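Local coordinates for protein prophenoloxidase b (Marsupenaeus japonicus, PDB 3WKY) that is the proenzyme of a type 3 copper phenoloxidase of the shrimp hemolymph, built like the hemocyanins, that once activated probably oxidises phenols to quinones, at residues Thr278-Ile283 with His361-Gln366; His303-Ile308 with Asp401-Arg406; Asn355-Gly360 with Arg395-Ile400. All coordinates share one frame; numbering follows the deposited sequence. Where two conformers were deposited one is given.

Contact 1: residues Thr278-Ile283 with His361-Gln366. With CUO (Cu2-o2 cluster), chain J; EDO (1,2-ethanediol), chain M.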
loop_
_atom_site.group_PDB
_atom_site.type_symbol
_atom_site.label_atom_id
_atom_site.label_comp_id
_atom_site.label_asym_id
_atom_site.label_seq_id
_atom_site.Cartn_x
_atom_site.Cartn_y
_atom_site.Cartn_z
ATOM N N THR A 278 -11.269 1.549 -11.839
ATOM C CA THR A 278 -10.321 1.689 -12.939
ATOM C C THR A 278 -9.506 2.971 -12.745
ATOM O O THR A 278 -10.070 4.035 -12.449
ATOM C CB THR A 278 -11.082 1.723 -14.286
ATOM O OG1 THR A 278 -11.706 0.446 -14.498
ATOM C CG2 THR A 278 -10.134 2.021 -15.453
ATOM N N PHE A 279 -8.189 2.878 -12.909
ATOM C CA PHE A 279 -7.329 4.055 -12.778
ATOM C C PHE A 279 -7.396 4.972 -13.997
ATOM O O PHE A 279 -7.544 4.522 -15.139
ATOM C CB PHE A 279 -5.863 3.658 -12.533
ATOM C CG PHE A 279 -5.603 3.098 -11.155
ATOM C CD1 PHE A 279 -5.261 3.943 -10.102
ATOM C CD2 PHE A 279 -5.681 1.727 -10.918
ATOM C CE1 PHE A 279 -5.006 3.433 -8.832
ATOM C CE2 PHE A 279 -5.442 1.213 -9.650
ATOM C CZ PHE A 279 -5.105 2.065 -8.604
ATOM N N PHE A 280 -7.283 6.270 -13.716
ATOM C CA PHE A 280 -7.090 7.334 -14.696
ATOM C C PHE A 280 -5.604 7.261 -15.067
ATOM O O PHE A 280 -4.731 7.552 -14.238
ATOM C CB PHE A 280 -7.439 8.639 -13.966
ATOM C CG PHE A 280 -7.445 9.903 -14.814
ATOM C CD1 PHE A 280 -8.566 10.265 -15.560
ATOM C CD2 PHE A 280 -6.369 10.793 -14.759
ATOM C CE1 PHE A 280 -8.589 11.477 -16.282
ATOM C CE2 PHE A 280 -6.378 11.993 -15.468
ATOM C CZ PHE A 280 -7.499 12.344 -16.231
ATOM N N GLN A 281 -5.307 6.846 -16.300
ATOM C CA GLN A 281 -3.924 6.513 -16.670
ATOM C C GLN A 281 -3.434 7.252 -17.902
ATOM O O GLN A 281 -4.237 7.661 -18.741
ATOM C CB GLN A 281 -3.800 5.016 -16.941
ATOM C CG GLN A 281 -4.127 4.138 -15.758
ATOM C CD GLN A 281 -4.612 2.774 -16.197
ATOM O OE1 GLN A 281 -3.803 1.925 -16.584
ATOM N NE2 GLN A 281 -5.942 2.565 -16.183
ATOM N N ASP A 282 -2.111 7.387 -18.011
ATOM C CA ASP A 282 -1.485 8.002 -19.184
ATOM C C ASP A 282 -2.034 7.363 -20.449
ATOM O O ASP A 282 -2.158 6.136 -20.525
ATOM C CB ASP A 282 0.038 7.765 -19.185
ATOM C CG ASP A 282 0.758 8.398 -18.000
ATOM O OD1 ASP A 282 0.214 9.298 -17.333
ATOM O OD2 ASP A 282 1.919 8.007 -17.752
ATOM N N ILE A 283 -2.367 8.176 -21.447
ATOM C CA ILE A 283 -2.856 7.613 -22.696
ATOM C C ILE A 283 -1.722 7.539 -23.674
ATOM O O ILE A 283 -1.243 8.561 -24.157
ATOM C CB ILE A 283 -3.970 8.456 -23.325
ATOM C CG1 ILE A 283 -5.159 8.530 -22.383
ATOM C CG2 ILE A 283 -4.380 7.851 -24.666
ATOM C CD1 ILE A 283 -5.749 7.185 -22.014
ATOM N N HIS A 361 -11.841 13.879 -20.789
ATOM C CA HIS A 361 -12.852 12.998 -21.376
ATOM C C HIS A 361 -12.216 11.797 -22.054
ATOM O O HIS A 361 -12.698 10.660 -21.932
ATOM C CB HIS A 361 -13.650 13.735 -22.433
ATOM C CG HIS A 361 -14.837 14.448 -21.880
ATOM N ND1 HIS A 361 -16.076 13.856 -21.798
ATOM C CD2 HIS A 361 -14.968 15.692 -21.367
ATOM C CE1 HIS A 361 -16.932 14.712 -21.265
ATOM N NE2 HIS A 361 -16.276 15.820 -20.989
ATOM N N ASP A 362 -11.155 12.059 -22.800
ATOM C CA ASP A 362 -10.471 10.992 -23.512
ATOM C C ASP A 362 -9.685 10.044 -22.591
ATOM O O ASP A 362 -9.631 8.839 -22.844
ATOM C CB ASP A 362 -9.566 11.581 -24.598
ATOM C CG ASP A 362 -10.361 12.128 -25.780
ATOM O OD1 ASP A 362 -11.531 11.714 -25.958
ATOM O OD2 ASP A 362 -9.821 12.971 -26.527
ATOM N N PHE A 363 -9.063 10.575 -21.542
ATOM C CA PHE A 363 -8.441 9.697 -20.543
ATOM C C PHE A 363 -9.480 8.765 -19.925
ATOM O O PHE A 363 -9.237 7.574 -19.774
ATOM C CB PHE A 363 -7.812 10.510 -19.412
ATOM C CG PHE A 363 -6.418 11.013 -19.690
ATOM C CD1 PHE A 363 -6.155 11.863 -20.761
ATOM C CD2 PHE A 363 -5.372 10.671 -18.839
ATOM C CE1 PHE A 363 -4.873 12.346 -20.986
ATOM C CE2 PHE A 363 -4.084 11.164 -19.054
ATOM C CZ PHE A 363 -3.834 11.995 -20.130
ATOM N N LEU A 364 -10.631 9.305 -19.536
ATOM C CA LEU A 364 -11.655 8.472 -18.909
ATOM C C LEU A 364 -12.229 7.496 -19.943
ATOM O O LEU A 364 -12.453 6.319 -19.648
ATOM C CB LEU A 364 -12.752 9.351 -18.273
ATOM C CG LEU A 364 -12.278 10.115 -17.032
ATOM C CD1 LEU A 364 -13.258 11.260 -16.660
ATOM C CD2 LEU A 364 -12.090 9.187 -15.830
ATOM N N GLY A 365 -12.438 7.978 -21.167
ATOM C CA GLY A 365 -13.035 7.151 -22.202
ATOM C C GLY A 365 -12.112 6.026 -22.662
ATOM O O GLY A 365 -12.580 5.026 -23.208
ATOM N N GLN A 366 -10.807 6.170 -22.439
ATOM C CA GLN A 366 -9.851 5.143 -22.884
ATOM C C GLN A 366 -9.236 4.367 -21.725
ATOM O O GLN A 366 -8.311 3.564 -21.921
ATOM C CB GLN A 366 -8.724 5.770 -23.704
ATOM C CG GLN A 366 -9.174 6.463 -24.987
ATOM C CD GLN A 366 -9.687 5.503 -26.049
ATOM O OE1 GLN A 366 -9.723 4.287 -25.853
ATOM N NE2 GLN A 366 -10.091 6.054 -27.188
HETATM CU CU1 CUO J . -20.123 19.096 -22.149
HETATM CU CU2 CUO J . -17.191 17.664 -20.625
HETATM O O1 CUO J . -18.165 18.732 -21.982
HETATM O O2 CUO J . -18.874 17.232 -21.942
HETATM C C1 EDO M . -7.312 -0.954 -13.229
HETATM O O1 EDO M . -7.084 0.323 -13.839
HETATM C C2 EDO M . -8.422 -1.706 -13.964
HETATM O O2 EDO M . -8.050 -2.019 -15.317
HETATM O O HOH W 1 -6.830 6.510 -18.710
#
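Phe280 and Leu364 bring the irregular segment 278-283 against the last turn of helix 356-365, their CA atoms 6.3 Å apart, and Ile283 and Phe363 approach equally closely. The phenyl ring of Phe363 fills the middle of the contact. Phe280 makes an offset stack with it, the planes inclined at 26° and the centroids 5.0 Å apart, so that CD2 of Phe363 sits above the Phe280 face near its rim. CG of Phe280, anti to the backbone N (chi1 -174°), starts the ring toward the helix, where its CE1 also packs on CB of Phe363 at 3.4 Å and its edge meets CD2 of Leu364. Ile283 covers a face of the Phe363 ring by a CH-pi contact, CG1 lying almost over the centre, 3.9 Å from the centroid. A water bridges the backbones, accepting from Gln281 N at 2.9 Å and donating to Phe363 O. Val294 and Leu297 of helix 294-310 pack on the side chains of both phenylalanines. The chemistry is therefore chiefly aromatic and aliphatic packing with a single water-mediated polar link, and it fastens a loop of the copper-containing domain to the helix whose His361 NE2 binds copper.

Contact 2: residues His303-Ile308 with Asp401-Arg406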
loop_
_atom_site.group_PDB
_atom_site.type_symbol
_atom_site.label_atom_id
_atom_site.label_comp_id
_atom_site.label_asym_id
_atom_site.label_seq_id
_atom_site.Cartn_x
_atom_site.Cartn_y
_atom_site.Cartn_z
ATOM N N HIS A 303 -0.664 25.141 -13.098
ATOM C CA HIS A 303 -0.460 26.453 -13.720
ATOM C C HIS A 303 -1.741 27.284 -13.694
ATOM O O HIS A 303 -1.716 28.492 -13.431
ATOM C CB HIS A 303 0.014 26.315 -15.170
ATOM C CG HIS A 303 1.436 25.841 -15.320
ATOM N ND1 HIS A 303 1.928 25.357 -16.500
ATOM C CD2 HIS A 303 2.475 25.828 -14.438
ATOM C CE1 HIS A 303 3.211 25.024 -16.352
ATOM N NE2 HIS A 303 3.554 25.309 -15.106
ATOM N N LEU A 304 -2.864 26.639 -13.979
ATOM C CA LEU A 304 -4.130 27.356 -14.026
ATOM C C LEU A 304 -4.574 27.810 -12.637
ATOM O O LEU A 304 -5.081 28.935 -12.469
ATOM C CB LEU A 304 -5.198 26.488 -14.706
ATOM C CG LEU A 304 -6.587 27.122 -14.854
ATOM C CD1 LEU A 304 -6.504 28.429 -15.680
ATOM C CD2 LEU A 304 -7.550 26.129 -15.498
ATOM N N TYR A 305 -4.388 26.947 -11.639
ATOM C CA TYR A 305 -4.689 27.304 -10.256
ATOM C C TYR A 305 -3.852 28.500 -9.824
ATOM O O TYR A 305 -4.357 29.396 -9.125
ATOM C CB TYR A 305 -4.407 26.135 -9.290
ATOM C CG TYR A 305 -5.471 25.048 -9.251
ATOM C CD1 TYR A 305 -6.630 25.131 -10.016
ATOM C CD2 TYR A 305 -5.311 23.940 -8.431
ATOM C CE1 TYR A 305 -7.602 24.117 -9.972
ATOM C CE2 TYR A 305 -6.271 22.935 -8.377
ATOM C CZ TYR A 305 -7.407 23.025 -9.143
ATOM O OH TYR A 305 -8.338 22.005 -9.068
ATOM N N HIS A 306 -2.572 28.500 -10.193
ATOM C CA HIS A 306 -1.702 29.641 -9.887
ATOM C C HIS A 306 -2.263 30.938 -10.478
ATOM O O HIS A 306 -2.372 31.949 -9.779
ATOM C CB HIS A 306 -0.292 29.427 -10.425
ATOM C CG HIS A 306 0.611 30.608 -10.233
ATOM N ND1 HIS A 306 1.153 30.941 -9.008
ATOM C CD2 HIS A 306 1.070 31.534 -11.109
ATOM C CE1 HIS A 306 1.899 32.025 -9.138
ATOM N NE2 HIS A 306 1.864 32.407 -10.403
ATOM N N GLY A 307 -2.590 30.911 -11.768
ATOM C CA GLY A 307 -3.128 32.093 -12.435
ATOM C C GLY A 307 -4.404 32.589 -11.775
ATOM O O GLY A 307 -4.599 33.802 -11.574
ATOM N N ILE A 308 -5.297 31.664 -11.453
ATOM C CA ILE A 308 -6.520 32.032 -10.751
ATOM C C ILE A 308 -6.190 32.693 -9.414
ATOM O O ILE A 308 -6.753 33.741 -9.060
ATOM C CB ILE A 308 -7.421 30.801 -10.537
ATOM C CG1 ILE A 308 -8.059 30.392 -11.870
ATOM C CG2 ILE A 308 -8.491 31.090 -9.476
ATOM C CD1 ILE A 308 -8.760 29.022 -11.849
ATOM N N ASP A 401 -16.389 22.232 -12.400
ATOM C CA ASP A 401 -17.142 23.312 -11.758
ATOM C C ASP A 401 -16.384 23.839 -10.534
ATOM O O ASP A 401 -16.462 25.030 -10.202
ATOM C CB ASP A 401 -18.537 22.846 -11.355
ATOM C CG ASP A 401 -19.456 24.006 -11.011
ATOM O OD1 ASP A 401 -19.766 24.805 -11.921
ATOM O OD2 ASP A 401 -19.863 24.131 -9.841
ATOM N N ASN A 402 -15.668 22.948 -9.852
ATOM C CA ASN A 402 -14.825 23.353 -8.728
ATOM C C ASN A 402 -13.739 24.335 -9.144
ATOM O O ASN A 402 -13.406 25.246 -8.384
ATOM C CB ASN A 402 -14.162 22.125 -8.054
ATOM C CG ASN A 402 -15.106 21.375 -7.136
ATOM O OD1 ASN A 402 -16.206 21.854 -6.813
ATOM N ND2 ASN A 402 -14.667 20.192 -6.681
ATOM N N VAL A 403 -13.152 24.136 -10.325
ATOM C CA VAL A 403 -12.147 25.068 -10.822
ATOM C C VAL A 403 -12.806 26.429 -11.041
ATOM O O VAL A 403 -12.275 27.474 -10.638
ATOM C CB VAL A 403 -11.534 24.607 -12.150
ATOM C CG1 VAL A 403 -10.450 25.593 -12.620
ATOM C CG2 VAL A 403 -10.928 23.186 -12.010
ATOM N N PHE A 404 -13.959 26.413 -11.690
ATOM C CA PHE A 404 -14.672 27.676 -11.944
ATOM C C PHE A 404 -15.068 28.387 -10.647
ATOM O O PHE A 404 -14.939 29.609 -10.542
ATOM C CB PHE A 404 -15.891 27.430 -12.838
ATOM C CG PHE A 404 -15.540 27.141 -14.285
ATOM C CD1 PHE A 404 -14.694 27.985 -14.991
ATOM C CD2 PHE A 404 -16.047 26.014 -14.935
ATOM C CE1 PHE A 404 -14.368 27.729 -16.329
ATOM C CE2 PHE A 404 -15.726 25.755 -16.270
ATOM C CZ PHE A 404 -14.880 26.617 -16.966
ATOM N N HIS A 405 -15.533 27.627 -9.657
ATOM C CA HIS A 405 -15.932 28.205 -8.361
ATOM C C HIS A 405 -14.694 28.730 -7.635
ATOM O O HIS A 405 -14.750 29.762 -6.961
ATOM C CB HIS A 405 -16.671 27.157 -7.508
ATOM C CG HIS A 405 -17.071 27.643 -6.148
ATOM N ND1 HIS A 405 -17.998 28.646 -5.959
ATOM C CD2 HIS A 405 -16.679 27.256 -4.910
ATOM C CE1 HIS A 405 -18.156 28.861 -4.665
ATOM N NE2 HIS A 405 -17.373 28.025 -4.006
ATOM N N ARG A 406 -13.568 28.029 -7.774
ATOM C CA ARG A 406 -12.308 28.530 -7.227
ATOM C C ARG A 406 -12.044 29.928 -7.764
ATOM O O ARG A 406 -11.671 30.841 -7.014
ATOM C CB ARG A 406 -11.138 27.623 -7.617
ATOM C CG ARG A 406 -9.798 28.018 -6.973
ATOM C CD ARG A 406 -8.644 27.232 -7.627
ATOM N NE ARG A 406 -7.362 27.450 -6.952
ATOM C CZ ARG A 406 -6.774 26.557 -6.156
ATOM N NH1 ARG A 406 -7.343 25.374 -5.924
ATOM N NH2 ARG A 406 -5.609 26.847 -5.592
#
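Tyr305 and Val403, with CA atoms 7.8 Å apart, lie where helices 294-310 and 391-409 run side by side in the same direction, their local axes 10.7 Å apart and inclined at 25°. The guanidinium of Arg406 lies flat on a face of the Tyr305 ring, the planes only 6° apart, in a cation-pi stack with CZ 4.0 Å from the ring centroid. NH1 stands above the ring near CD2, 3.5 Å from that atom, while CD of the same arginine adds a CH-pi contact over this face. Arg406 reaches the ring because its chain is extended from CG to NE, with CG anti to the backbone N (chi1 -175°), and its NH2 is held by a salt bridge to Asp309. Val403 divides its methyls: CG2 meets the ring edge at Tyr305 CE1, 4.0 Å away, and CG1 packs against CD1 of Ile308 at 3.9 Å and CD2 of Leu304. An alanine in place of Tyr305 would probably leave the guanidinium without its aromatic platform, held mainly by Asp309, and Val403 CG2 without its ring neighbour. Leu342 of helix 334-343 packs on both Leu304 and Val403, so a third helix packs against this pair within the alpha-helical copper domain.

Contact 3: residues Asn355-Gly360 with Arg395-Ile400. With CUO (Cu2-o2 cluster), chain J.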
loop_
_atom_site.group_PDB
_atom_site.type_symbol
_atom_site.label_atom_id
_atom_site.label_comp_id
_atom_site.label_asym_id
_atom_site.label_seq_id
_atom_site.Cartn_x
_atom_site.Cartn_y
_atom_site.Cartn_z
ATOM N N ASN A 355 -5.063 21.602 -22.184
ATOM C CA ASN A 355 -6.340 21.198 -22.751
ATOM C C ASN A 355 -6.982 20.224 -21.763
ATOM O O ASN A 355 -7.327 19.091 -22.124
ATOM C CB ASN A 355 -6.096 20.519 -24.113
ATOM C CG ASN A 355 -7.391 20.248 -24.889
ATOM O OD1 ASN A 355 -8.406 20.900 -24.662
ATOM N ND2 ASN A 355 -7.348 19.273 -25.813
ATOM N N ILE A 356 -7.134 20.672 -20.516
ATOM C CA ILE A 356 -7.478 19.774 -19.412
ATOM C C ILE A 356 -8.815 19.079 -19.576
ATOM O O ILE A 356 -8.907 17.859 -19.498
ATOM C CB ILE A 356 -7.484 20.514 -18.059
ATOM C CG1 ILE A 356 -6.064 20.954 -17.686
ATOM C CG2 ILE A 356 -8.079 19.616 -16.957
ATOM C CD1 ILE A 356 -6.055 22.082 -16.617
ATOM N N HIS A 357 -9.873 19.850 -19.779
ATOM C CA HIS A 357 -11.192 19.245 -19.766
ATOM C C HIS A 357 -11.423 18.273 -20.931
ATOM O O HIS A 357 -11.959 17.169 -20.730
ATOM C CB HIS A 357 -12.294 20.308 -19.722
ATOM C CG HIS A 357 -13.565 19.846 -20.343
ATOM N ND1 HIS A 357 -13.835 20.016 -21.685
ATOM C CD2 HIS A 357 -14.627 19.175 -19.824
ATOM C CE1 HIS A 357 -15.008 19.477 -21.967
ATOM N NE2 HIS A 357 -15.510 18.977 -20.858
ATOM N N ASN A 358 -11.021 18.663 -22.144
ATOM C CA ASN A 358 -11.224 17.786 -23.304
ATOM C C ASN A 358 -10.432 16.490 -23.164
ATOM O O ASN A 358 -10.955 15.391 -23.413
ATOM C CB ASN A 358 -10.839 18.482 -24.622
ATOM C CG ASN A 358 -11.829 19.573 -25.015
ATOM O OD1 ASN A 358 -12.988 19.541 -24.604
ATOM N ND2 ASN A 358 -11.374 20.539 -25.809
ATOM N N LEU A 359 -9.164 16.614 -22.790
ATOM C CA LEU A 359 -8.328 15.418 -22.700
ATOM C C LEU A 359 -8.815 14.511 -21.581
ATOM O O LEU A 359 -8.748 13.286 -21.696
ATOM C CB LEU A 359 -6.851 15.764 -22.543
ATOM C CG LEU A 359 -6.178 15.996 -23.902
ATOM C CD1 LEU A 359 -4.843 16.710 -23.739
ATOM C CD2 LEU A 359 -5.983 14.663 -24.636
ATOM N N GLY A 360 -9.342 15.109 -20.520
ATOM C CA GLY A 360 -9.884 14.334 -19.414
ATOM C C GLY A 360 -10.987 13.407 -19.878
ATOM O O GLY A 360 -11.086 12.281 -19.415
ATOM N N ARG A 395 -18.724 13.393 -12.124
ATOM C CA ARG A 395 -17.567 13.552 -11.262
ATOM C C ARG A 395 -16.530 14.442 -11.952
ATOM O O ARG A 395 -15.894 15.280 -11.310
ATOM C CB ARG A 395 -16.963 12.176 -10.906
ATOM C CG ARG A 395 -17.926 11.257 -10.124
ATOM C CD ARG A 395 -17.142 10.197 -9.308
ATOM N NE ARG A 395 -16.228 10.867 -8.377
ATOM C CZ ARG A 395 -15.121 10.328 -7.876
ATOM N NH1 ARG A 395 -14.755 9.094 -8.220
ATOM N NH2 ARG A 395 -14.364 11.038 -7.042
ATOM N N TRP A 396 -16.355 14.253 -13.260
ATOM C CA TRP A 396 -15.423 15.080 -14.017
ATOM C C TRP A 396 -15.919 16.528 -14.045
ATOM O O TRP A 396 -15.151 17.472 -13.836
ATOM C CB TRP A 396 -15.254 14.527 -15.439
ATOM C CG TRP A 396 -14.199 15.241 -16.229
ATOM C CD1 TRP A 396 -14.382 15.946 -17.396
ATOM C CD2 TRP A 396 -12.796 15.348 -15.909
ATOM N NE1 TRP A 396 -13.179 16.467 -17.824
ATOM C CE2 TRP A 396 -12.194 16.119 -16.935
ATOM C CE3 TRP A 396 -11.993 14.852 -14.872
ATOM C CZ2 TRP A 396 -10.825 16.438 -16.934
ATOM C CZ3 TRP A 396 -10.616 15.153 -14.882
ATOM C CH2 TRP A 396 -10.050 15.931 -15.914
ATOM N N HIS A 397 -17.210 16.708 -14.274
ATOM C CA HIS A 397 -17.743 18.069 -14.311
ATOM C C HIS A 397 -17.892 18.748 -12.971
ATOM O O HIS A 397 -17.906 19.978 -12.905
ATOM C CB HIS A 397 -19.002 18.176 -15.176
ATOM C CG HIS A 397 -18.649 18.391 -16.600
ATOM N ND1 HIS A 397 -18.297 19.629 -17.084
ATOM C CD2 HIS A 397 -18.408 17.506 -17.596
ATOM C CE1 HIS A 397 -17.922 19.513 -18.348
ATOM N NE2 HIS A 397 -17.983 18.237 -18.673
ATOM N N LYS A 398 -17.993 17.965 -11.902
ATOM C CA LYS A 398 -17.904 18.566 -10.578
ATOM C C LYS A 398 -16.478 19.098 -10.358
ATOM O O LYS A 398 -16.306 20.176 -9.803
ATOM C CB LYS A 398 -18.319 17.584 -9.473
ATOM C CG LYS A 398 -18.282 18.201 -8.068
ATOM C CD LYS A 398 -19.405 19.255 -7.876
ATOM C CE LYS A 398 -19.289 19.891 -6.499
ATOM N NZ LYS A 398 -20.508 20.706 -6.155
ATOM N N PHE A 399 -15.459 18.361 -10.800
ATOM C CA PHE A 399 -14.090 18.893 -10.749
ATOM C C PHE A 399 -13.989 20.194 -11.547
ATOM O O PHE A 399 -13.448 21.201 -11.070
ATOM C CB PHE A 399 -13.074 17.873 -11.286
ATOM C CG PHE A 399 -11.798 18.507 -11.796
ATOM C CD1 PHE A 399 -10.938 19.165 -10.931
ATOM C CD2 PHE A 399 -11.463 18.436 -13.144
ATOM C CE1 PHE A 399 -9.765 19.769 -11.399
ATOM C CE2 PHE A 399 -10.305 19.020 -13.620
ATOM C CZ PHE A 399 -9.452 19.691 -12.753
ATOM N N ILE A 400 -14.507 20.163 -12.769
ATOM C CA ILE A 400 -14.473 21.342 -13.628
ATOM C C ILE A 400 -15.221 22.506 -12.970
ATOM O O ILE A 400 -14.719 23.643 -12.936
ATOM C CB ILE A 400 -15.042 21.019 -15.032
ATOM C CG1 ILE A 400 -14.107 20.030 -15.756
ATOM C CG2 ILE A 400 -15.195 22.290 -15.861
ATOM C CD1 ILE A 400 -12.682 20.574 -15.976
HETATM CU CU1 CUO J . -20.123 19.096 -22.149
HETATM CU CU2 CUO J . -17.191 17.664 -20.625
HETATM O O1 CUO J . -18.165 18.732 -21.982
HETATM O O2 CUO J . -18.874 17.232 -21.942
#
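His357 and His397 bring their NE2 atoms within 3.4 Å of each other without a hydrogen bond, because both bind the same copper, His357 NE2 at 2.1 Å and His397 NE2 at 2.2 Å. Their rings are inclined at 62°, neither stacked nor edge-to-face, and the bound oxygen atom O1 lies at the edge of each. CG of His357, anti to the backbone N (chi1 152°), sets the imidazole off toward the metal, and its ND1 is hydrogen-bonded to Glu343 O, a second-shell contact that would help fix the rotation of the imidazole. His361 supplies the third histidine of this copper. Two antiparallel helices thus donate all three ligands, the pattern of the second copper site in hemocyanins and other type 3 copper proteins, where the sites lie within a helical bundle. Trp396 wedges between the helices beside the metal. Its NE1 donates to His357 O at 3.2 Å, the donor lying in the carbonyl plane on a lone pair, although the acceptor is tilted 21° out of the indole plane. The bond ties the backbone of one copper ligand to the neighbour of another. The six-membered ring of the indole reaches Gly360, with CZ2 only 3.4 Å from CA; a CB at that glycine would clash with CZ2. Phe399 CD2 and Ile400 CG1 lie over one face of Trp396, Gly360 C over the opposite one. CG2 of Ile356 touches the edge of the Phe399 ring at CE2, 4.1 Å away, and CD1 of Ile400 rests on CB of His357 at 3.8 Å.

Contacts 1 and 3 share helix 356-365 and lie with their centres about 11 Å apart. They meet at the copper, where His361 NE2 of contact 1 lies 3.8 Å from His397 NE2 of contact 3. Away from the metal, Leu364 CD1 packs on Trp396 CB at 4.0 Å. Contact 2 continues along helix 391-409 from contact 3, about 12 Å between centres, and the two touch where Tyr305 OH lies 3.5 Å from Phe399 CE1. It stays off the metal centre: the Val403 side chain is about 12 Å from the dicopper cluster. Contacts 1 and 2 do not touch, their nearest atoms being about 11 Å apart.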